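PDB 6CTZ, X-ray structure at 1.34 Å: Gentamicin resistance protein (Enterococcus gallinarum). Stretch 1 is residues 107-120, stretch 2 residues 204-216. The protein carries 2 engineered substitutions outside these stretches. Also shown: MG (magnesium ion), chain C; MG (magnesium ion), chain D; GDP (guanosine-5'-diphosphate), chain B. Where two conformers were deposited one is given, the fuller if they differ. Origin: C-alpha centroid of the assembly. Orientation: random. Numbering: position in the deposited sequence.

Stretch 1, residues 107-120: DAKDRLALQLAEFM
Stretch 2 204-216: SRQTPLTGIIDFG

Residues 107-120 lie within a continuous α-helix (phi/psi near -64/-42) that packs on residues 204-216, a loop leading into a short strand, 209-212, and then a metal-binding turn. Helix and strand run in broadly the same direction, crossing at -41° with axes 9.4 Å apart at closest approach; together the stretches bury 625 Å². CA atoms pair in register as Ala108 with Arg205 (6.7 Å), Arg111 with Gln206 (6.1 Å), Leu112 with Leu209 (6.1 Å) and Phe119 with Ile212 (9.3 Å), so the chains diverge toward the C-terminal end.

Ala108 points its CB sideways and meets the loop through its backbone, O lying 4.2 Å from Pro208 CG. Arg111 points toward the loop and coils through m, m, m, which brings NE to Gln206 O (3.1 Å, 164°) in a hydrogen bond; Gln206 NE2 lies over one face of the guanidinium. Two waters extend this polar edge: water 1 donates to Arg111 O (2.9 Å) and Gln206 O (3.0 Å), while water 2 accepts from Arg111 NH2 (2.9 Å) and donates to Gln206 O (3.0 Å). The aliphatic part of Arg111 also packs, CB to Pro208 CD at 3.7 Å.

Leu112 (m, t) leaves its backbone sideways but brings CD2 to Pro208 CG (3.6 Å) and Leu209 CB (3.9 Å). One turn after Arg111, buried Gln115 (m, t, chi3 -89°) clamps the first residue of the strand: OE1 accepts from Leu209 N (2.8 Å, 165°), and NE2 donates to Leu209 O (2.9 Å, 143°). A single amide thus serves both backbone polar groups of Leu209. Pro208 N, lacking a hydrogen, only lies close to Gln115 OE1, at 3.1 Å. Leu209 (t, p), phi/psi -82/124, directs its side chain toward the helix, where Leu116 (m, t) meets it, Leu116 CD2 to Leu209 CD2 at 3.9 Å.

Beyond Leu209, Thr210 points away, and Ile212 (m, m) again faces the helix. Phe119 (t, chi2 76°) spans the wider gap here with its flat ring: Ile212 CG1 sits over one face, 4.3 Å from the centroid of the Phe119 ring and 11° off the normal, and Phe215 CZ (chi1 m) approaches the ring edge, 3.9 Å from Phe119 CZ. Between Ile212 and Phe215 in sequence, Asp214 (t; phi/psi 58/77) is out of the helix's reach and binds both magnesium ions.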

# COMPACT_ATOMS: atom_id res chain seq x y z
N ASP A 107 7.25 -17.01 17.01
CA ASP A 107 7.55 -15.88 17.88
C ASP A 107 7.75 -14.60 17.08
O ASP A 107 7.25 -13.54 17.47
CB ASP A 107 8.71 -16.18 18.85
CG ASP A 107 9.99 -16.64 18.16
OD1 ASP A 107 10.03 -16.82 16.93
OD2 ASP A 107 10.99 -16.83 18.88
N ALA A 108 8.43 -14.70 15.94
CA ALA A 108 8.65 -13.53 15.10
C ALA A 108 7.34 -13.02 14.52
O ALA A 108 7.09 -11.81 14.50
CB ALA A 108 9.64 -13.85 13.97
N LYS A 109 6.49 -13.93 14.04
CA LYS A 109 5.20 -13.50 13.50
C LYS A 109 4.36 -12.84 14.58
O LYS A 109 3.68 -11.85 14.32
CB LYS A 109 4.45 -14.66 12.85
CG LYS A 109 5.07 -15.09 11.53
CD LYS A 109 4.19 -16.05 10.77
CE LYS A 109 3.94 -17.32 11.56
NZ LYS A 109 3.21 -18.33 10.74
N ASP A 110 4.39 -13.37 15.81
CA ASP A 110 3.64 -12.78 16.90
C ASP A 110 4.10 -11.35 17.17
O ASP A 110 3.28 -10.43 17.28
CB ASP A 110 3.78 -13.67 18.14
CG ASP A 110 3.07 -13.13 19.36
OD1 ASP A 110 1.91 -12.73 19.24
OD2 ASP A 110 3.67 -13.16 20.46
N ARG A 111 5.42 -11.13 17.23
CA ARG A 111 5.94 -9.79 17.48
C ARG A 111 5.63 -8.85 16.32
O ARG A 111 5.27 -7.68 16.54
CB ARG A 111 7.44 -9.83 17.76
CG ARG A 111 7.85 -10.74 18.91
CD ARG A 111 7.07 -10.44 20.18
NE ARG A 111 7.30 -9.10 20.69
CZ ARG A 111 6.74 -8.61 21.80
NH1 ARG A 111 5.91 -9.37 22.51
NH2 ARG A 111 7.01 -7.38 22.20
N LEU A 112 5.75 -9.34 15.08
CA LEU A 112 5.39 -8.51 13.93
C LEU A 112 3.92 -8.14 13.96
O LEU A 112 3.56 -6.99 13.67
CB LEU A 112 5.73 -9.24 12.64
CG LEU A 112 7.22 -9.34 12.30
CD1 LEU A 112 7.42 -10.33 11.18
CD2 LEU A 112 7.80 -7.98 11.92
N ALA A 113 3.05 -9.09 14.31
CA ALA A 113 1.62 -8.80 14.38
C ALA A 113 1.33 -7.72 15.42
O ALA A 113 0.52 -6.81 15.17
CB ALA A 113 0.83 -10.07 14.71
N LEU A 114 1.99 -7.80 16.57
CA LEU A 114 1.80 -6.79 17.61
C LEU A 114 2.25 -5.42 17.12
O LEU A 114 1.56 -4.42 17.34
CB LEU A 114 2.59 -7.21 18.84
CG LEU A 114 2.55 -6.25 20.03
CD1 LEU A 114 1.12 -5.97 20.48
CD2 LEU A 114 3.40 -6.82 21.17
N GLN A 115 3.41 -5.36 16.47
CA GLN A 115 3.91 -4.07 16.00
C GLN A 115 3.05 -3.49 14.90
O GLN A 115 2.84 -2.27 14.84
CB GLN A 115 5.35 -4.19 15.53
CG GLN A 115 6.35 -4.40 16.64
CD GLN A 115 7.75 -4.38 16.09
OE1 GLN A 115 8.27 -5.42 15.70
NE2 GLN A 115 8.34 -3.20 16.00
N LEU A 116 2.54 -4.33 14.00
CA LEU A 116 1.64 -3.83 12.96
C LEU A 116 0.32 -3.35 13.55
O LEU A 116 -0.21 -2.32 13.13
CB LEU A 116 1.42 -4.91 11.90
CG LEU A 116 2.56 -5.09 10.92
CD1 LEU A 116 2.32 -6.30 10.06
CD2 LEU A 116 2.70 -3.85 10.04
N ALA A 117 -0.21 -4.08 14.53
CA ALA A 117 -1.41 -3.61 15.21
C ALA A 117 -1.19 -2.24 15.83
O ALA A 117 -2.04 -1.35 15.71
CB ALA A 117 -1.82 -4.61 16.29
N GLU A 118 -0.04 -2.05 16.47
CA GLU A 118 0.27 -0.76 17.08
C GLU A 118 0.40 0.34 16.04
O GLU A 118 -0.10 1.46 16.24
CB GLU A 118 1.56 -0.88 17.90
CG GLU A 118 2.05 0.41 18.52
CD GLU A 118 3.32 0.21 19.33
OE1 GLU A 118 4.33 -0.24 18.75
OE2 GLU A 118 3.30 0.48 20.55
N PHE A 119 1.05 0.05 14.91
CA PHE A 119 1.18 1.03 13.84
C PHE A 119 -0.20 1.44 13.30
O PHE A 119 -0.48 2.63 13.12
CB PHE A 119 2.04 0.44 12.72
CG PHE A 119 2.11 1.28 11.48
CD1 PHE A 119 2.90 2.42 11.44
CD2 PHE A 119 1.40 0.94 10.34
CE1 PHE A 119 2.98 3.20 10.30
CE2 PHE A 119 1.46 1.72 9.20
CZ PHE A 119 2.26 2.84 9.18
N MET A 120 -1.07 0.46 13.06
CA MET A 120 -2.41 0.76 12.57
C MET A 120 -3.19 1.56 13.59
O MET A 120 -3.93 2.49 13.23
CB MET A 120 -3.13 -0.55 12.21
CG MET A 120 -2.46 -1.28 11.06
SD MET A 120 -3.07 -2.96 10.75
CE MET A 120 -4.40 -2.65 9.60
N SER A 204 16.51 -8.65 15.86
CA SER A 204 15.84 -8.18 17.07
C SER A 204 14.63 -9.07 17.32
O SER A 204 13.63 -8.98 16.61
CB SER A 204 15.42 -6.73 16.93
OG SER A 204 14.65 -6.36 18.05
N ARG A 205 14.72 -9.91 18.35
CA ARG A 205 13.65 -10.86 18.64
C ARG A 205 12.35 -10.14 18.98
O ARG A 205 11.28 -10.48 18.45
CB ARG A 205 14.05 -11.77 19.81
CG ARG A 205 15.18 -12.75 19.52
CD ARG A 205 14.74 -13.82 18.54
NE ARG A 205 15.33 -13.63 17.22
CZ ARG A 205 16.55 -14.06 16.89
NH1 ARG A 205 17.02 -13.84 15.66
NH2 ARG A 205 17.30 -14.68 17.78
N GLN A 206 12.42 -9.15 19.86
CA GLN A 206 11.19 -8.57 20.39
C GLN A 206 10.64 -7.44 19.54
O GLN A 206 9.44 -7.14 19.64
CB GLN A 206 11.38 -8.13 21.84
CG GLN A 206 11.72 -9.29 22.77
CD GLN A 206 10.77 -10.46 22.61
OE1 GLN A 206 11.12 -11.49 22.04
NE2 GLN A 206 9.55 -10.31 23.12
N THR A 207 11.46 -6.82 18.69
CA THR A 207 11.05 -5.66 17.89
C THR A 207 11.55 -5.81 16.45
O THR A 207 12.34 -5.01 15.96
CB THR A 207 11.56 -4.39 18.56
OG1 THR A 207 11.33 -4.48 19.97
CG2 THR A 207 10.82 -3.17 18.04
N PRO A 208 11.07 -6.83 15.74
CA PRO A 208 11.59 -7.08 14.38
C PRO A 208 11.15 -6.08 13.32
O PRO A 208 11.84 -5.95 12.31
CB PRO A 208 11.04 -8.48 14.06
CG PRO A 208 9.77 -8.55 14.90
CD PRO A 208 10.12 -7.88 16.17
N LEU A 209 10.01 -5.40 13.47
CA LEU A 209 9.60 -4.41 12.48
C LEU A 209 10.34 -3.11 12.77
O LEU A 209 10.26 -2.58 13.89
CB LEU A 209 8.10 -4.18 12.56
CG LEU A 209 7.55 -3.26 11.48
CD1 LEU A 209 7.67 -3.88 10.09
CD2 LEU A 209 6.09 -2.90 11.78
N THR A 210 11.08 -2.60 11.79
CA THR A 210 11.83 -1.37 11.98
C THR A 210 11.34 -0.21 11.14
O THR A 210 11.60 0.93 11.51
CB THR A 210 13.33 -1.59 11.74
OG1 THR A 210 13.54 -2.08 10.41
CG2 THR A 210 13.92 -2.56 12.75
N GLY A 211 10.65 -0.46 10.03
CA GLY A 211 10.27 0.63 9.16
C GLY A 211 9.11 0.29 8.27
O GLY A 211 8.82 -0.89 8.01
N ILE A 212 8.43 1.34 7.80
CA ILE A 212 7.35 1.25 6.82
C ILE A 212 7.60 2.33 5.77
O ILE A 212 7.86 3.49 6.13
CB ILE A 212 5.96 1.47 7.46
CG1 ILE A 212 5.67 0.41 8.53
CG2 ILE A 212 4.87 1.47 6.38
CD1 ILE A 212 5.26 -0.94 7.97
N ILE A 213 7.54 1.96 4.49
CA ILE A 213 7.74 2.91 3.40
C ILE A 213 6.47 3.09 2.57
O ILE A 213 5.44 2.44 2.81
CB ILE A 213 8.95 2.50 2.53
CG1 ILE A 213 8.73 1.11 1.93
CG2 ILE A 213 10.25 2.60 3.35
CD1 ILE A 213 9.71 0.77 0.83
N ASP A 214 6.54 3.98 1.58
CA ASP A 214 5.53 4.20 0.54
C ASP A 214 4.15 4.57 1.06
O ASP A 214 3.24 3.74 1.05
CB ASP A 214 5.42 3.02 -0.43
CG ASP A 214 4.60 3.37 -1.66
OD1 ASP A 214 4.21 4.57 -1.83
OD2 ASP A 214 4.33 2.45 -2.47
N PHE A 215 3.99 5.82 1.48
CA PHE A 215 2.72 6.35 1.95
C PHE A 215 1.93 7.04 0.84
O PHE A 215 1.03 7.83 1.14
CB PHE A 215 2.95 7.30 3.13
CG PHE A 215 3.33 6.61 4.42
CD1 PHE A 215 4.58 6.01 4.58
CD2 PHE A 215 2.44 6.57 5.49
CE1 PHE A 215 4.94 5.39 5.78
CE2 PHE A 215 2.79 5.95 6.68
CZ PHE A 215 4.04 5.36 6.83
N GLY A 216 2.23 6.74 -0.42
CA GLY A 216 1.60 7.44 -1.53
C GLY A 216 0.10 7.23 -1.64
O GLY A 216 -0.59 8.08 -2.23
MG MG C . 5.32 0.73 -3.18
MG MG D . 3.27 4.02 -3.74
PB GDP B . 5.74 2.93 -5.48
O1B GDP B . 4.95 4.06 -4.87
O2B GDP B . 5.23 1.58 -5.03
O3B GDP B . 5.87 3.08 -6.98
O3A GDP B . 7.24 3.12 -4.92
PA GDP B . 7.83 2.79 -3.45
O1A GDP B . 7.81 4.01 -2.58
O2A GDP B . 7.12 1.58 -2.86
O5' GDP B . 9.38 2.48 -3.81
C5' GDP B . 9.68 1.48 -4.77
C4' GDP B . 10.52 0.41 -4.13
O4' GDP B . 11.79 0.97 -3.78
C3' GDP B . 9.98 -0.13 -2.81
O3' GDP B . 8.95 -1.11 -3.00
C2' GDP B . 11.23 -0.74 -2.23
O2' GDP B . 11.53 -1.97 -2.89
C1' GDP B . 12.29 0.26 -2.65
N9 GDP B . 12.51 1.25 -1.58
C8 GDP B . 12.01 2.51 -1.49
N7 GDP B . 12.45 3.09 -0.34
C5 GDP B . 13.24 2.20 0.29
C6 GDP B . 14.01 2.14 1.54
O6 GDP B . 14.05 3.13 2.31
N1 GDP B . 14.68 1.01 1.80
C2 GDP B . 14.66 -0.07 0.99
N2 GDP B . 15.37 -1.16 1.32
N3 GDP B . 13.97 -0.10 -0.17
C4 GDP B . 13.27 1.00 -0.54
O HOH W 1 6.57 -6.84 18.98
O HOH W 2 8.70 -5.08 21.62
O HOH W 3 6.17 -1.04 -3.79
O HOH W 4 3.44 -0.08 -3.70
O HOH W 5 1.60 3.50 -2.49
O HOH W 6 2.77 6.06 -4.20
O HOH W 7 2.20 3.19 -5.28